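Local coordinates for beta-L-arabinobiosidase (PDB 5MQR), which probably works as a multidomain glycoside hydrolase in the breakdown of complex plant pectin by a gut bacterium, at residues 37-41 and 575-580; 51-57 and 397-403; 354-359 and 456-460. All coordinates share one frame; numbering follows the deposited sequence.

Interaction 1: residues 37-41 and 575-580; sequences NPTYH and RTFPTV
A pocket of backbone carbonyl oxygens, formed where residues 575-578 bend, takes the imidazole of His41. His41 NE2 donates to Pro578 O at 2.7 Å. The N-H...O angle is a moderate 146°; the oxygen sits at the ring edge, close to its plane, and the nitrogen is slightly tilted from the plane of the carbonyl. Beside NE2, the polarised carbon His41 CE1 lies 3.1 Å from Phe577 O, also at the ring edge, and the same His41 CE1 is 3.1 Å from Arg575 O, which approaches obliquely. With CG anti to the carbonyl carbon, a chi1 of -68° sets the ring toward residues 575-578. The bend that gathers these acceptors contains a cis peptide bond ahead of Pro578, whose CD packs 3.6 Å from His41 NE2. Just before His41 in the chain, residues 37-40 make a type I beta turn with an Asx turn inside it: Tyr40 N donates to Asn37 O at 3.1 Å, and Thr39 N to Asn37 OD1 at 3.2 Å. Pro38 in this turn meets Val580, its CB lying 3.8 Å from Val580 CG1. Trp332 and Phe330 border this end, the former donating through NE1 to Pro38 O and the latter packing on Val580. The Phe577 ring packs edge-to-face with Tyr367.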
# COMPACT_ATOMS: atom_id res chain seq x y z
N ASN A 37 -24.45 -3.54 0.08
CA ASN A 37 -25.63 -4.34 -0.08
C ASN A 37 -26.34 -4.49 1.28
O ASN A 37 -25.86 -5.22 2.14
CB ASN A 37 -25.25 -5.72 -0.66
CG ASN A 37 -26.45 -6.66 -0.76
OD1 ASN A 37 -27.58 -6.27 -0.52
ND2 ASN A 37 -26.19 -7.90 -1.10
N PRO A 38 -27.49 -3.80 1.47
CA PRO A 38 -28.16 -3.76 2.79
C PRO A 38 -28.70 -5.11 3.33
O PRO A 38 -29.02 -5.20 4.50
CB PRO A 38 -29.31 -2.77 2.58
CG PRO A 38 -29.56 -2.79 1.14
CD PRO A 38 -28.24 -3.04 0.47
N THR A 39 -28.83 -6.11 2.46
CA THR A 39 -29.18 -7.48 2.83
C THR A 39 -28.14 -8.13 3.78
O THR A 39 -28.48 -9.04 4.52
CB THR A 39 -29.42 -8.33 1.55
OG1 THR A 39 -30.65 -7.91 0.95
CG2 THR A 39 -29.55 -9.82 1.84
N TYR A 40 -26.89 -7.67 3.75
CA TYR A 40 -25.91 -8.04 4.76
C TYR A 40 -25.71 -6.90 5.76
O TYR A 40 -25.67 -5.72 5.38
CB TYR A 40 -24.57 -8.34 4.11
CG TYR A 40 -24.45 -9.66 3.38
CD1 TYR A 40 -25.18 -9.92 2.20
CD2 TYR A 40 -23.53 -10.62 3.80
CE1 TYR A 40 -25.03 -11.11 1.50
CE2 TYR A 40 -23.36 -11.82 3.12
CZ TYR A 40 -24.10 -12.07 1.97
OH TYR A 40 -23.89 -13.27 1.33
N HIS A 41 -25.49 -7.27 7.02
CA HIS A 41 -25.20 -6.31 8.08
C HIS A 41 -23.89 -5.58 7.87
O HIS A 41 -23.78 -4.42 8.27
CB HIS A 41 -25.17 -6.97 9.46
CG HIS A 41 -26.50 -7.46 9.93
ND1 HIS A 41 -26.64 -8.28 11.01
CD2 HIS A 41 -27.75 -7.27 9.44
CE1 HIS A 41 -27.91 -8.57 11.20
NE2 HIS A 41 -28.61 -7.96 10.27
N ARG A 575 -26.42 -13.26 13.48
CA ARG A 575 -27.86 -13.09 13.53
C ARG A 575 -28.30 -12.53 12.19
O ARG A 575 -27.67 -11.62 11.67
CB ARG A 575 -28.27 -12.14 14.66
CG ARG A 575 -28.40 -12.84 15.99
CD ARG A 575 -28.73 -11.88 17.13
NE ARG A 575 -28.38 -12.48 18.42
CZ ARG A 575 -29.24 -12.91 19.36
NH1 ARG A 575 -30.57 -12.79 19.22
NH2 ARG A 575 -28.75 -13.44 20.48
N THR A 576 -29.38 -13.06 11.65
CA THR A 576 -29.95 -12.51 10.42
C THR A 576 -30.74 -11.20 10.70
O THR A 576 -30.64 -10.22 9.93
CB THR A 576 -30.74 -13.59 9.63
OG1 THR A 576 -31.32 -12.98 8.47
CG2 THR A 576 -31.85 -14.22 10.45
N PHE A 577 -31.46 -11.16 11.82
CA PHE A 577 -32.18 -9.97 12.28
C PHE A 577 -31.18 -8.85 12.65
O PHE A 577 -30.18 -9.14 13.28
CB PHE A 577 -33.02 -10.34 13.53
CG PHE A 577 -33.85 -9.21 14.08
CD1 PHE A 577 -33.29 -8.26 14.92
CD2 PHE A 577 -35.21 -9.11 13.78
CE1 PHE A 577 -34.06 -7.22 15.44
CE2 PHE A 577 -36.00 -8.07 14.30
CZ PHE A 577 -35.41 -7.12 15.12
N PRO A 578 -31.43 -7.58 12.27
CA PRO A 578 -32.53 -7.11 11.41
C PRO A 578 -32.25 -7.22 9.90
O PRO A 578 -31.11 -7.19 9.47
CB PRO A 578 -32.62 -5.63 11.75
CG PRO A 578 -31.21 -5.27 12.07
CD PRO A 578 -30.68 -6.46 12.83
N THR A 579 -33.32 -7.31 9.12
CA THR A 579 -33.22 -7.35 7.67
C THR A 579 -33.80 -6.05 7.12
O THR A 579 -34.32 -5.21 7.88
CB THR A 579 -34.00 -8.57 7.09
OG1 THR A 579 -35.40 -8.31 7.17
CG2 THR A 579 -33.66 -9.88 7.86
N VAL A 580 -33.73 -5.91 5.78
CA VAL A 580 -34.41 -4.83 5.06
C VAL A 580 -35.93 -4.87 5.21
O VAL A 580 -36.57 -3.84 4.98
CB VAL A 580 -34.04 -4.75 3.55
CG1 VAL A 580 -32.56 -4.50 3.36
CG2 VAL A 580 -34.48 -5.99 2.77

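Interaction 2: residues 51-57 and 397-403; sequences VHNIQLV and DMWISRI
Trp399 lies flat against Gln55 in the antiparallel pairing of strands 52-57 and 397-403. Gln55 CB sits 3.6 Å from the centroid of the Trp399 six-membered ring, almost on its normal, a CH-pi contact. At chi1 -164° the extended Gln55 chain runs over the indole. This pairing joins the strand that precedes the intervening four-stranded sheets to one that follows them, consistent with the "velcro" closure of a beta propeller. Along it, Ile54 and Ile400 form a hydrogen-bonded pair with nearly straight bonds, Ile54 N to Ile400 O at 2.9 Å. The register slips by one residue at a classic beta bulge, where Met398 O accepts from Leu56 N at 2.8 Å and Val57 N at 3.1 Å, both from the same face of its plane. On the indole's face of the sheet, Asn53 ND2 donates to Ser401 OG at 2.7 Å, in the amide plane. On the other face, Leu56 CD1 packs 3.6 Å from Ile400 CG2. A water in the indole plane accepts from Trp399 NE1 at 2.8 Å, donates to Asp397 OD2 and weakly accepts from Gln55 NE2. With an alanine at Trp399, the Gln55 methylenes would probably lose their flat support and this water its indole donor. Further out, Arg359 forms a salt bridge with Asp397, and Gln55 OE1 accepts from Val437 N.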
# COMPACT_ATOMS: atom_id res chain seq x y z
N VAL A 51 -8.98 -2.26 12.23
CA VAL A 51 -10.04 -1.50 12.87
C VAL A 51 -10.39 -2.18 14.18
O VAL A 51 -10.68 -3.38 14.21
CB VAL A 51 -11.32 -1.37 12.03
CG1 VAL A 51 -12.34 -0.48 12.74
CG2 VAL A 51 -11.02 -0.76 10.68
N HIS A 52 -10.36 -1.42 15.27
CA HIS A 52 -10.84 -1.92 16.56
C HIS A 52 -12.16 -1.25 16.93
O HIS A 52 -12.22 -0.02 17.09
CB HIS A 52 -9.81 -1.69 17.66
CG HIS A 52 -8.51 -2.38 17.41
ND1 HIS A 52 -7.39 -2.11 18.14
CD2 HIS A 52 -8.15 -3.30 16.49
CE1 HIS A 52 -6.39 -2.85 17.70
NE2 HIS A 52 -6.83 -3.59 16.70
N ASN A 53 -13.21 -2.05 17.04
CA ASN A 53 -14.50 -1.58 17.50
C ASN A 53 -14.54 -1.87 18.99
O ASN A 53 -14.47 -3.05 19.38
CB ASN A 53 -15.66 -2.33 16.82
CG ASN A 53 -15.50 -2.46 15.33
OD1 ASN A 53 -15.62 -3.56 14.78
ND2 ASN A 53 -15.27 -1.34 14.65
N ILE A 54 -14.67 -0.82 19.80
CA ILE A 54 -14.64 -0.90 21.25
C ILE A 54 -15.94 -0.35 21.84
O ILE A 54 -16.26 0.83 21.65
CB ILE A 54 -13.47 -0.09 21.84
CG1 ILE A 54 -12.14 -0.52 21.22
CG2 ILE A 54 -13.40 -0.25 23.36
CD1 ILE A 54 -11.76 -1.99 21.42
N GLN A 55 -16.68 -1.20 22.56
CA GLN A 55 -17.88 -0.75 23.24
C GLN A 55 -17.51 -0.05 24.55
O GLN A 55 -16.76 -0.57 25.37
CB GLN A 55 -18.83 -1.92 23.50
CG GLN A 55 -20.25 -1.55 23.84
CD GLN A 55 -21.11 -2.78 24.08
OE1 GLN A 55 -20.76 -3.64 24.90
NE2 GLN A 55 -22.20 -2.90 23.35
N LEU A 56 -18.08 1.13 24.74
CA LEU A 56 -17.83 1.96 25.88
C LEU A 56 -18.94 1.81 26.93
O LEU A 56 -18.63 1.73 28.10
CB LEU A 56 -17.73 3.42 25.45
CG LEU A 56 -16.34 3.92 25.11
CD1 LEU A 56 -15.73 3.07 24.02
CD2 LEU A 56 -16.38 5.38 24.69
N VAL A 57 -20.20 1.83 26.49
CA VAL A 57 -21.36 1.75 27.38
C VAL A 57 -22.35 0.68 26.90
O VAL A 57 -22.79 0.72 25.75
CB VAL A 57 -22.10 3.10 27.50
CG1 VAL A 57 -23.23 2.98 28.51
CG2 VAL A 57 -21.14 4.23 27.88
N ASP A 397 -26.35 1.37 22.92
CA ASP A 397 -24.99 1.14 23.39
C ASP A 397 -24.05 2.17 22.75
O ASP A 397 -24.20 2.49 21.58
CB ASP A 397 -24.55 -0.29 23.02
CG ASP A 397 -25.41 -1.35 23.65
OD1 ASP A 397 -25.83 -1.13 24.80
OD2 ASP A 397 -25.66 -2.42 23.02
N MSE A 398 -23.08 2.67 23.52
CA MSE A 398 -22.11 3.66 23.04
C MSE A 398 -20.83 2.95 22.68
O MSE A 398 -20.34 2.07 23.43
CB MSE A 398 -21.86 4.78 24.05
CG MSE A 398 -23.11 5.47 24.58
SE MSE A 398 -24.31 5.99 23.13
CE MSE A 398 -23.12 7.28 22.26
N TRP A 399 -20.31 3.29 21.50
CA TRP A 399 -19.11 2.67 20.94
C TRP A 399 -18.09 3.73 20.47
O TRP A 399 -18.43 4.91 20.24
CB TRP A 399 -19.49 1.83 19.71
CG TRP A 399 -20.18 0.58 20.00
CD1 TRP A 399 -21.49 0.42 20.33
CD2 TRP A 399 -19.63 -0.73 19.92
NE1 TRP A 399 -21.79 -0.91 20.45
CE2 TRP A 399 -20.66 -1.64 20.23
CE3 TRP A 399 -18.35 -1.23 19.62
CZ2 TRP A 399 -20.46 -3.01 20.27
CZ3 TRP A 399 -18.15 -2.60 19.66
CH2 TRP A 399 -19.20 -3.48 19.99
N ILE A 400 -16.86 3.27 20.29
CA ILE A 400 -15.84 4.02 19.56
C ILE A 400 -15.11 3.05 18.60
O ILE A 400 -15.06 1.86 18.85
CB ILE A 400 -14.87 4.77 20.53
CG1 ILE A 400 -14.25 6.00 19.87
CG2 ILE A 400 -13.77 3.84 21.10
CD1 ILE A 400 -13.53 6.95 20.83
N SER A 401 -14.60 3.56 17.49
CA SER A 401 -13.76 2.76 16.61
C SER A 401 -12.47 3.49 16.36
O SER A 401 -12.46 4.69 16.13
CB SER A 401 -14.44 2.42 15.28
OG SER A 401 -15.27 1.26 15.41
N ARG A 402 -11.38 2.74 16.43
CA ARG A 402 -10.07 3.22 16.04
C ARG A 402 -9.76 2.66 14.66
O ARG A 402 -9.81 1.46 14.45
CB ARG A 402 -9.04 2.74 17.04
CG ARG A 402 -7.62 3.14 16.69
CD ARG A 402 -6.70 2.15 17.35
NE ARG A 402 -5.32 2.57 17.32
CZ ARG A 402 -4.28 1.82 17.68
NH1 ARG A 402 -4.44 0.56 18.08
NH2 ARG A 402 -3.06 2.34 17.61
N ILE A 403 -9.39 3.53 13.74
CA ILE A 403 -9.03 3.16 12.37
C ILE A 403 -7.57 3.59 12.13
O ILE A 403 -7.27 4.78 12.19
CB ILE A 403 -9.97 3.81 11.37
CG1 ILE A 403 -11.41 3.33 11.65
CG2 ILE A 403 -9.54 3.51 9.94
CD1 ILE A 403 -12.47 4.36 11.35
O HOH W 1 -23.95 -2.67 20.83

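Interaction 3: residues 354-359 and 456-460; sequences EITPMR and FDYAK. With CA (calcium ion), chain J.
Glu354 and Tyr458 are brought together by a folded Glu354 chain and by the chi1 of Tyr458. Glu354 sets CG beside its backbone N (chi1 -61°) and folds again at chi2 (-71°), while Tyr458 places its ring between its own N and carbonyl carbon (chi1 41°). The carboxylate therefore meets the phenol edge with the two planes nearly perpendicular. Tyr458 OH donates to Glu354 OE1 at a modelled 2.4 Å, so short that the exact length is doubtful. The other oxygen, Glu354 OE2, forms a salt bridge with Lys460 NZ at 3.2 Å, met on its anti side. A water donates to Glu354 OE1 and, at 2.8 Å, to Asp457 OD1, linking two acids that would otherwise probably repel. This loop of the BNR-repeat region thus lies against the calcium-binding loop of the CBM-like region. Asp457 serves that site through its backbone: Asp457 O binds the calcium ion at 2.4 Å, together with two waters and ligands that include Asp452, Asp454 and Glu597. The Asp457 carboxylate instead faces the contact. Asp457 OD2 accepts from Thr356 OG1 at 2.7 Å, from above the carboxylate plane, and also from Tyr434 OH; Asp457 OD1 takes the N-H of Tyr458 at 3.0 Å. Both oxygens of this second-shell group are gripped, which probably steadies the metal-binding carbonyl. Next along the loop, Arg359 CG lies over one face of the Phe456 ring, 4.3 Å from its centroid, and Pro357 CG comes in at the ring edge. Beyond CD the Arg359 chain bends and its guanidinium turns away from the ring, where Glu396 joins Asp397 as a salt-bridge partner.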
# COMPACT_ATOMS: atom_id res chain seq x y z
N GLU A 354 -21.23 -5.23 12.44
CA GLU A 354 -22.08 -6.02 13.35
C GLU A 354 -23.28 -5.19 13.82
O GLU A 354 -23.22 -3.95 13.87
CB GLU A 354 -21.25 -6.44 14.57
CG GLU A 354 -20.04 -7.31 14.24
CD GLU A 354 -20.43 -8.71 13.79
OE1 GLU A 354 -21.47 -9.22 14.28
OE2 GLU A 354 -19.70 -9.33 12.98
N ILE A 355 -24.38 -5.86 14.14
CA ILE A 355 -25.52 -5.20 14.76
C ILE A 355 -25.93 -6.04 15.97
O ILE A 355 -26.60 -7.09 15.82
CB ILE A 355 -26.73 -5.02 13.81
CG1 ILE A 355 -26.35 -4.29 12.52
CG2 ILE A 355 -27.87 -4.27 14.52
CD1 ILE A 355 -27.48 -4.20 11.51
N THR A 356 -25.54 -5.57 17.15
CA THR A 356 -26.10 -6.04 18.40
C THR A 356 -27.63 -5.98 18.28
O THR A 356 -28.16 -5.02 17.73
CB THR A 356 -25.65 -5.11 19.56
OG1 THR A 356 -24.24 -4.88 19.48
CG2 THR A 356 -25.97 -5.73 20.90
N PRO A 357 -28.35 -7.02 18.75
CA PRO A 357 -29.81 -6.87 18.83
C PRO A 357 -30.19 -5.73 19.80
O PRO A 357 -29.54 -5.57 20.83
CB PRO A 357 -30.30 -8.22 19.36
CG PRO A 357 -29.12 -9.09 19.51
CD PRO A 357 -27.89 -8.26 19.39
N MSE A 358 -31.21 -4.91 19.45
CA MSE A 358 -31.71 -3.90 20.38
C MSE A 358 -32.46 -4.62 21.48
O MSE A 358 -33.46 -5.29 21.24
CB MSE A 358 -32.65 -2.94 19.67
CG MSE A 358 -33.11 -1.77 20.56
SE MSE A 358 -34.53 -0.77 19.63
CE MSE A 358 -33.58 -0.18 18.01
N ARG A 359 -31.98 -4.52 22.69
CA ARG A 359 -32.47 -5.16 23.89
C ARG A 359 -33.68 -4.45 24.48
O ARG A 359 -34.57 -5.11 25.01
CB ARG A 359 -31.35 -5.32 24.91
CG ARG A 359 -30.19 -6.16 24.35
CD ARG A 359 -29.05 -6.37 25.32
NE ARG A 359 -28.51 -5.17 25.93
CZ ARG A 359 -27.70 -4.29 25.32
NH1 ARG A 359 -27.37 -4.42 24.04
NH2 ARG A 359 -27.24 -3.26 26.01
N PHE A 456 -26.48 -11.50 24.04
CA PHE A 456 -26.89 -10.76 22.87
C PHE A 456 -25.74 -10.31 21.96
O PHE A 456 -25.96 -9.60 21.01
CB PHE A 456 -27.74 -9.56 23.33
CG PHE A 456 -28.96 -9.97 24.10
CD1 PHE A 456 -30.08 -10.47 23.43
CD2 PHE A 456 -28.96 -9.94 25.48
CE1 PHE A 456 -31.20 -10.90 24.12
CE2 PHE A 456 -30.08 -10.35 26.18
CZ PHE A 456 -31.20 -10.83 25.50
N ASP A 457 -24.52 -10.74 22.23
CA ASP A 457 -23.39 -10.34 21.40
C ASP A 457 -22.27 -11.36 21.57
O ASP A 457 -22.42 -12.32 22.34
CB ASP A 457 -22.93 -8.89 21.74
CG ASP A 457 -22.53 -8.08 20.50
OD1 ASP A 457 -22.08 -8.70 19.50
OD2 ASP A 457 -22.68 -6.83 20.51
N TYR A 458 -21.16 -11.16 20.85
CA TYR A 458 -20.03 -12.06 20.90
C TYR A 458 -18.74 -11.29 20.70
O TYR A 458 -18.78 -10.13 20.27
CB TYR A 458 -20.17 -13.15 19.83
CG TYR A 458 -20.69 -12.66 18.50
CD1 TYR A 458 -19.92 -11.82 17.66
CD2 TYR A 458 -21.94 -13.06 18.05
CE1 TYR A 458 -20.42 -11.38 16.43
CE2 TYR A 458 -22.44 -12.65 16.82
CZ TYR A 458 -21.68 -11.82 16.02
OH TYR A 458 -22.23 -11.46 14.82
N ALA A 459 -17.63 -11.95 21.04
CA ALA A 459 -16.28 -11.45 20.76
C ALA A 459 -15.94 -11.88 19.36
O ALA A 459 -16.35 -12.94 18.91
CB ALA A 459 -15.27 -12.01 21.75
N LYS A 460 -15.19 -11.05 18.65
CA LYS A 460 -14.81 -11.39 17.29
C LYS A 460 -13.50 -10.71 16.92
O LYS A 460 -13.35 -9.50 17.13
CB LYS A 460 -15.91 -10.99 16.33
CG LYS A 460 -15.71 -11.55 14.95
CD LYS A 460 -16.47 -10.77 13.93
CE LYS A 460 -15.70 -9.54 13.54
NZ LYS A 460 -16.58 -8.49 12.96
CA CA J . -22.64 -14.45 23.38
O HOH W 2 -23.16 -8.72 16.92
O HOH W 3 -24.85 -14.42 22.29
O HOH W 4 -22.45 -15.82 21.39

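Interactions 1 and 2 each lie about 13 Å from interaction 3 and about 21 Å from one another, all centre to centre. Interaction 3 touches both: Ile355 packs on His41 and Pro578 of interaction 1, and the Arg359 salt bridge ties it to interaction 2. Along the chain, interaction 1 encloses the other two, whose segments alternate. One mixed sheet includes strands 397-403, 52-57, 431-435, 460-468 and 564-570. The loops of interactions 1 and 3 lead into or follow strands of that sheet. The propeller-like and CBM-like regions are therefore joined by a shared sheet as well as by loop contacts, probably fixing their relative orientation.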